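Local coordinates for protein putative hyaluronoglucosaminidase (Clostridium perfringens, PDB 6PWI) that probably hydrolyses N-acetylhexosamine linkages as a secreted, wall-anchored family 84 glycoside hydrolase, of which this chain holds the N-terminal, catalytic and following helical regions, at residues E227-E232 and F251-H256; A280-L285 and E312-W317. All blocks are in the same frame, centred on the assembly; numbering follows the deposited sequence.

Overall arrangement
Both contacts are buried in the catalytic (beta/alpha)8 barrel. Contact 1 ties the loop that leads into helix 231-247 to strand 250-255, within one beta-alpha-beta unit; contact 2 joins two helices of the outer layer, 268-286 and 304-321. Their centres are about 13 Å apart, and helix 268-286, one partner in contact 2, also touches both segments of contact 1: K281 NZ is 2.8 Å from E227 O, and L285 CG packs 3.6 Å from W253 CD2. Each contact has a tryptophan indole N-H as donor, but the acceptor changes from a tyrosine hydroxyl to a partly exposed glutamate in contact 2, which buries more surface (221 against 93 Å²) and adds packing by F282 and L314.

Contact 1: residues E227-E232 and F251-H256; sequences EPYPAE and FIWTIH
The hydroxyl of Y229 is gripped by two groups: the indole N-H of W253, across the contact, and the carboxylate of D218, through OD2. The bond from W253 NE1 to Y229 OH measures 2.9 Å, with an N-H...O angle of 155°. OH lies practically in the indole plane, so it meets the edge of W253 where the N-H points. The hydroxyl can accept from the indole and donate to D218, which would fix its rotation; the nearby carboxylate probably also polarises it.

Beside the polar bond, the two aromatic side chains run alongside one another, pointing opposite ways. Y229 CE2 reaches W253 CZ2 at 3.6 Å, and the tyrosine ring and the indole five-membered ring have centroids 5.5 Å apart. Their planes are inclined at 71°, an oblique pairing in which the rings touch along their margins.

In the fold this is part of a beta-alpha-beta unit of the (beta/alpha)8 barrel: strand 210-213, helix 231-247, strand 250-255. Y229 sits in the loop just before P230, the N-cap residue of that helix, and W253 lies on the strand. With CA atoms 12.4 Å apart at this closest pair, the backbones stay well separated and the two long side chains bridge the gap. CG of W253 stands anti to its backbone nitrogen (chi1 -169°), which carries the indole out from the strand toward the loop. Around the pair, Y220 meets the Y229 ring, while F282 and L285 of helix 268-286 pack against W253.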
loop_
_atom_site.group_PDB
_atom_site.type_symbol
_atom_site.label_atom_id
_atom_site.label_comp_id
_atom_site.label_asym_id
_atom_site.label_seq_id
_atom_site.Cartn_x
_atom_site.Cartn_y
_atom_site.Cartn_z
ATOM N N GLU A 227 13.645 -20.364 -19.812
ATOM C CA GLU A 227 14.151 -21.419 -18.950
ATOM C C GLU A 227 13.281 -21.546 -17.702
ATOM O O GLU A 227 12.959 -20.546 -17.065
ATOM C CB GLU A 227 15.607 -21.128 -18.589
ATOM C CG GLU A 227 16.479 -20.898 -19.815
ATOM C CD GLU A 227 17.916 -20.481 -19.544
ATOM O OE1 GLU A 227 18.347 -20.542 -18.366
ATOM O OE2 GLU A 227 18.604 -20.094 -20.513
ATOM N N PRO A 228 12.872 -22.772 -17.302
ATOM C CA PRO A 228 12.167 -22.955 -16.033
ATOM C C PRO A 228 12.975 -22.401 -14.858
ATOM O O PRO A 228 14.202 -22.365 -14.899
ATOM C CB PRO A 228 12.017 -24.482 -15.919
ATOM C CG PRO A 228 12.097 -24.985 -17.347
ATOM C CD PRO A 228 13.037 -24.029 -18.052
ATOM N N TYR A 229 12.267 -21.943 -13.820
ATOM C CA TYR A 229 12.878 -21.551 -12.561
ATOM C C TYR A 229 13.597 -22.765 -11.974
ATOM O O TYR A 229 13.061 -23.869 -12.021
ATOM C CB TYR A 229 11.800 -21.096 -11.568
ATOM C CG TYR A 229 11.436 -19.630 -11.586
ATOM C CD1 TYR A 229 12.257 -18.682 -10.991
ATOM C CD2 TYR A 229 10.256 -19.190 -12.165
ATOM C CE1 TYR A 229 11.932 -17.334 -10.989
ATOM C CE2 TYR A 229 9.916 -17.845 -12.176
ATOM C CZ TYR A 229 10.757 -16.911 -11.587
ATOM O OH TYR A 229 10.441 -15.582 -11.601
ATOM N N PRO A 230 14.829 -22.617 -11.428
ATOM C CA PRO A 230 15.432 -23.650 -10.581
ATOM C C PRO A 230 14.469 -24.084 -9.478
ATOM O O PRO A 230 13.672 -23.282 -8.996
ATOM C CB PRO A 230 16.607 -22.909 -9.919
ATOM C CG PRO A 230 17.012 -21.854 -10.924
ATOM C CD PRO A 230 15.727 -21.468 -11.632
ATOM N N ALA A 231 14.580 -25.352 -9.067
ATOM C CA ALA A 231 13.690 -25.945 -8.079
ATOM C C ALA A 231 13.705 -25.175 -6.754
ATOM O O ALA A 231 12.640 -24.966 -6.173
ATOM C CB ALA A 231 14.002 -27.407 -7.892
ATOM N N GLU A 232 14.892 -24.765 -6.266
ATOM C CA GLU A 232 14.958 -24.049 -4.996
ATOM C C GLU A 232 14.190 -22.734 -5.118
ATOM O O GLU A 232 13.447 -22.375 -4.205
ATOM C CB GLU A 232 16.389 -23.820 -4.496
ATOM N N PHE A 251 -0.462 -13.393 -5.143
ATOM C CA PHE A 251 0.805 -13.293 -5.841
ATOM C C PHE A 251 0.544 -13.314 -7.346
ATOM O O PHE A 251 0.093 -14.328 -7.882
ATOM C CB PHE A 251 1.683 -14.478 -5.434
ATOM C CG PHE A 251 3.105 -14.445 -5.930
ATOM C CD1 PHE A 251 4.139 -14.027 -5.098
ATOM C CD2 PHE A 251 3.420 -14.849 -7.220
ATOM C CE1 PHE A 251 5.454 -14.012 -5.542
ATOM C CE2 PHE A 251 4.735 -14.828 -7.664
ATOM C CZ PHE A 251 5.749 -14.416 -6.823
ATOM N N ILE A 252 0.833 -12.194 -8.021
ATOM C CA ILE A 252 0.693 -12.102 -9.466
ATOM C C ILE A 252 2.078 -12.116 -10.112
ATOM O O ILE A 252 2.901 -11.230 -9.867
ATOM C CB ILE A 252 -0.113 -10.851 -9.854
ATOM C CG1 ILE A 252 -1.526 -10.895 -9.261
ATOM C CG2 ILE A 252 -0.130 -10.676 -11.367
ATOM C CD1 ILE A 252 -2.121 -9.539 -8.984
ATOM N N TRP A 253 2.329 -13.137 -10.942
ATOM C CA TRP A 253 3.638 -13.298 -11.552
ATOM C C TRP A 253 3.656 -12.527 -12.868
ATOM O O TRP A 253 2.611 -12.388 -13.492
ATOM C CB TRP A 253 3.964 -14.786 -11.740
ATOM C CG TRP A 253 5.399 -15.022 -12.109
ATOM C CD1 TRP A 253 6.484 -14.968 -11.278
ATOM C CD2 TRP A 253 5.911 -15.312 -13.422
ATOM N NE1 TRP A 253 7.632 -15.207 -11.981
ATOM C CE2 TRP A 253 7.316 -15.421 -13.298
ATOM C CE3 TRP A 253 5.325 -15.494 -14.681
ATOM C CZ2 TRP A 253 8.137 -15.712 -14.389
ATOM C CZ3 TRP A 253 6.137 -15.783 -15.758
ATOM C CH2 TRP A 253 7.525 -15.888 -15.610
ATOM N N THR A 254 4.829 -12.023 -13.276
ATOM C CA THR A 254 4.933 -11.205 -14.483
ATOM C C THR A 254 6.099 -11.659 -15.361
ATOM O O THR A 254 7.012 -12.326 -14.881
ATOM C CB THR A 254 5.089 -9.710 -14.159
ATOM O OG1 THR A 254 6.250 -9.521 -13.346
ATOM C CG2 THR A 254 3.868 -9.123 -13.485
ATOM N N ILE A 255 6.075 -11.243 -16.636
ATOM C CA ILE A 255 7.068 -11.643 -17.623
ATOM C C ILE A 255 7.350 -10.486 -18.586
ATOM O O ILE A 255 6.448 -9.718 -18.911
ATOM C CB ILE A 255 6.609 -12.921 -18.358
ATOM C CG1 ILE A 255 7.685 -13.460 -19.301
ATOM C CG2 ILE A 255 5.275 -12.716 -19.070
ATOM C CD1 ILE A 255 7.461 -14.904 -19.706
ATOM N N HIS A 256 8.609 -10.374 -19.038
ATOM C CA HIS A 256 9.020 -9.449 -20.087
ATOM C C HIS A 256 9.406 -10.228 -21.342
ATOM O O HIS A 256 10.584 -10.503 -21.547
ATOM C CB HIS A 256 10.262 -8.662 -19.651
ATOM C CG HIS A 256 10.004 -7.695 -18.550
ATOM N ND1 HIS A 256 9.900 -6.336 -18.776
ATOM C CD2 HIS A 256 9.822 -7.881 -17.223
ATOM C CE1 HIS A 256 9.670 -5.725 -17.631
ATOM N NE2 HIS A 256 9.612 -6.652 -16.662
#

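Contact 2: residues A280-L285 and E312-W317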
loop_
_atom_site.group_PDB
_atom_site.type_symbol
_atom_site.label_atom_id
_atom_site.label_comp_id
_atom_site.label_asym_id
_atom_site.label_seq_id
_atom_site.Cartn_x
_atom_site.Cartn_y
_atom_site.Cartn_z
ATOM N N ALA A 280 4.698 -22.934 -21.282
ATOM C CA ALA A 280 5.336 -23.872 -20.373
ATOM C C ALA A 280 5.684 -23.141 -19.078
ATOM O O ALA A 280 5.381 -23.620 -17.985
ATOM C CB ALA A 280 6.551 -24.500 -21.016
ATOM N N LYS A 281 6.294 -21.959 -19.224
ATOM C CA LYS A 281 6.704 -21.162 -18.082
ATOM C C LYS A 281 5.489 -20.806 -17.229
ATOM O O LYS A 281 5.567 -20.872 -16.004
ATOM C CB LYS A 281 7.465 -19.907 -18.513
ATOM C CG LYS A 281 8.038 -19.088 -17.367
ATOM C CD LYS A 281 8.800 -19.913 -16.352
ATOM C CE LYS A 281 10.039 -19.212 -15.842
ATOM N NZ LYS A 281 10.862 -18.689 -16.960
ATOM N N PHE A 282 4.376 -20.444 -17.882
ATOM C CA PHE A 282 3.163 -20.090 -17.161
ATOM C C PHE A 282 2.654 -21.310 -16.403
ATOM O O PHE A 282 2.198 -21.182 -15.268
ATOM C CB PHE A 282 2.103 -19.495 -18.094
ATOM C CG PHE A 282 2.226 -18.018 -18.393
ATOM C CD1 PHE A 282 3.331 -17.281 -17.986
ATOM C CD2 PHE A 282 1.241 -17.359 -19.114
ATOM C CE1 PHE A 282 3.429 -15.927 -18.270
ATOM C CE2 PHE A 282 1.342 -16.005 -19.400
ATOM C CZ PHE A 282 2.437 -15.291 -18.981
ATOM N N GLU A 283 2.758 -22.486 -17.041
ATOM C CA GLU A 283 2.339 -23.747 -16.442
ATOM C C GLU A 283 3.156 -24.022 -15.181
ATOM O O GLU A 283 2.606 -24.504 -14.191
ATOM C CB GLU A 283 2.460 -24.911 -17.430
ATOM C CG GLU A 283 1.455 -24.879 -18.569
ATOM C CD GLU A 283 0.013 -25.163 -18.182
ATOM O OE1 GLU A 283 -0.250 -25.371 -16.973
ATOM O OE2 GLU A 283 -0.847 -25.179 -19.090
ATOM N N GLN A 284 4.461 -23.704 -15.223
ATOM C CA GLN A 284 5.339 -23.927 -14.083
ATOM C C GLN A 284 4.865 -23.094 -12.891
ATOM O O GLN A 284 4.755 -23.614 -11.781
ATOM C CB GLN A 284 6.811 -23.670 -14.427
ATOM C CG GLN A 284 7.770 -24.139 -13.335
ATOM C CD GLN A 284 9.179 -23.594 -13.413
ATOM O OE1 GLN A 284 9.441 -22.527 -13.969
ATOM N NE2 GLN A 284 10.111 -24.322 -12.824
ATOM N N LEU A 285 4.568 -21.808 -13.128
ATOM C CA LEU A 285 4.070 -20.955 -12.059
ATOM C C LEU A 285 2.689 -21.437 -11.625
ATOM O O LEU A 285 2.406 -21.450 -10.429
ATOM C CB LEU A 285 4.037 -19.489 -12.504
ATOM C CG LEU A 285 5.334 -18.685 -12.361
ATOM C CD1 LEU A 285 5.965 -18.852 -10.990
ATOM C CD2 LEU A 285 6.328 -19.023 -13.453
ATOM N N GLU A 312 -3.567 -12.469 -27.479
ATOM C CA GLU A 312 -4.706 -13.201 -28.013
ATOM C C GLU A 312 -4.520 -14.688 -27.737
ATOM O O GLU A 312 -5.476 -15.371 -27.371
ATOM C CB GLU A 312 -4.882 -12.934 -29.510
ATOM C CG GLU A 312 -5.899 -11.849 -29.819
ATOM C CD GLU A 312 -5.777 -11.157 -31.171
ATOM O OE1 GLU A 312 -4.782 -11.405 -31.892
ATOM O OE2 GLU A 312 -6.674 -10.350 -31.501
ATOM N N ASP A 313 -3.271 -15.160 -27.885
ATOM C CA ASP A 313 -2.926 -16.562 -27.690
ATOM C C ASP A 313 -2.901 -16.914 -26.201
ATOM O O ASP A 313 -3.268 -18.028 -25.828
ATOM C CB ASP A 313 -1.644 -16.943 -28.440
ATOM C CG ASP A 313 -1.858 -17.156 -29.934
ATOM O OD1 ASP A 313 -2.982 -17.537 -30.319
ATOM O OD2 ASP A 313 -0.898 -16.947 -30.704
ATOM N N LEU A 314 -2.487 -15.959 -25.355
ATOM C CA LEU A 314 -2.434 -16.189 -23.920
ATOM C C LEU A 314 -3.841 -16.191 -23.337
ATOM O O LEU A 314 -4.095 -16.876 -22.349
ATOM C CB LEU A 314 -1.555 -15.133 -23.241
ATOM C CG LEU A 314 -0.069 -15.197 -23.590
ATOM C CD1 LEU A 314 0.713 -14.142 -22.823
ATOM C CD2 LEU A 314 0.498 -16.578 -23.313
ATOM N N GLU A 315 -4.750 -15.429 -23.957
ATOM C CA GLU A 315 -6.124 -15.353 -23.487
ATOM C C GLU A 315 -6.825 -16.695 -23.709
ATOM O O GLU A 315 -7.601 -17.136 -22.859
ATOM C CB GLU A 315 -6.861 -14.178 -24.136
ATOM C CG GLU A 315 -8.313 -14.037 -23.705
ATOM C CD GLU A 315 -8.580 -13.578 -22.276
ATOM O OE1 GLU A 315 -7.613 -13.316 -21.533
ATOM O OE2 GLU A 315 -9.769 -13.480 -21.905
ATOM N N LYS A 316 -6.533 -17.347 -24.847
ATOM C CA LYS A 316 -7.087 -18.659 -25.154
ATOM C C LYS A 316 -6.701 -19.646 -24.054
ATOM O O LYS A 316 -7.560 -20.347 -23.519
ATOM C CB LYS A 316 -6.670 -19.137 -26.551
ATOM C CG LYS A 316 -7.601 -18.743 -27.696
ATOM C CD LYS A 316 -7.219 -19.324 -29.055
ATOM C CE LYS A 316 -6.395 -18.393 -29.924
ATOM N N TRP A 317 -5.407 -19.658 -23.708
ATOM C CA TRP A 317 -4.858 -20.471 -22.630
ATOM C C TRP A 317 -5.586 -20.201 -21.313
ATOM O O TRP A 317 -5.956 -21.124 -20.584
ATOM C CB TRP A 317 -3.350 -20.218 -22.500
ATOM C CG TRP A 317 -2.713 -20.957 -21.363
ATOM C CD1 TRP A 317 -2.301 -22.258 -21.361
ATOM C CD2 TRP A 317 -2.411 -20.437 -20.054
ATOM N NE1 TRP A 317 -1.771 -22.586 -20.142
ATOM C CE2 TRP A 317 -1.825 -21.492 -19.318
ATOM C CE3 TRP A 317 -2.569 -19.192 -19.433
ATOM C CZ2 TRP A 317 -1.399 -21.333 -17.999
ATOM C CZ3 TRP A 317 -2.162 -19.041 -18.124
ATOM C CH2 TRP A 317 -1.580 -20.096 -17.419
#
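W317 projects from helix 312-317 and presents two surfaces to helix 280-285: CB of F282 lies over one face of its indole, and E283 meets its edge. This CB stands 4.2 Å from the centroid of the six-membered ring of W317, near its normal, a CH-pi contact. Beyond CB the phenyl ring turns obliquely to the indole, with planes at 50° and F282 CD2 3.9 Å from W317 CZ3. The next carbon round the ring, CE2 of F282, lies 3.9 Å from L314 CD1; the leucine side chain is set roughly perpendicular to the phenylalanine.

At the indole edge, W317 NE1 donates to E283 OE2 over 2.9 Å in a nearly straight bond of 169°. The acceptor lies close to the indole plane, but the carboxylate is turned almost perpendicular to it and receives the N-H from above its own plane. A bend at chi2 of E283 brings the acid round to this edge.

The axes of segments 280-285 and 312-317 approach to 12.3 Å, with 39° between their N-to-C directions, a separation spanned by large side chains in the barrel's outer layer. Inward, F282 stacks on F293 of strand 293-296. E283 OE1 makes a salt bridge to K321, so the carboxylate has a charged partner at one oxygen and the indole at the other; this would probably favour its ionised form and hold its orientation beside an apolar interface.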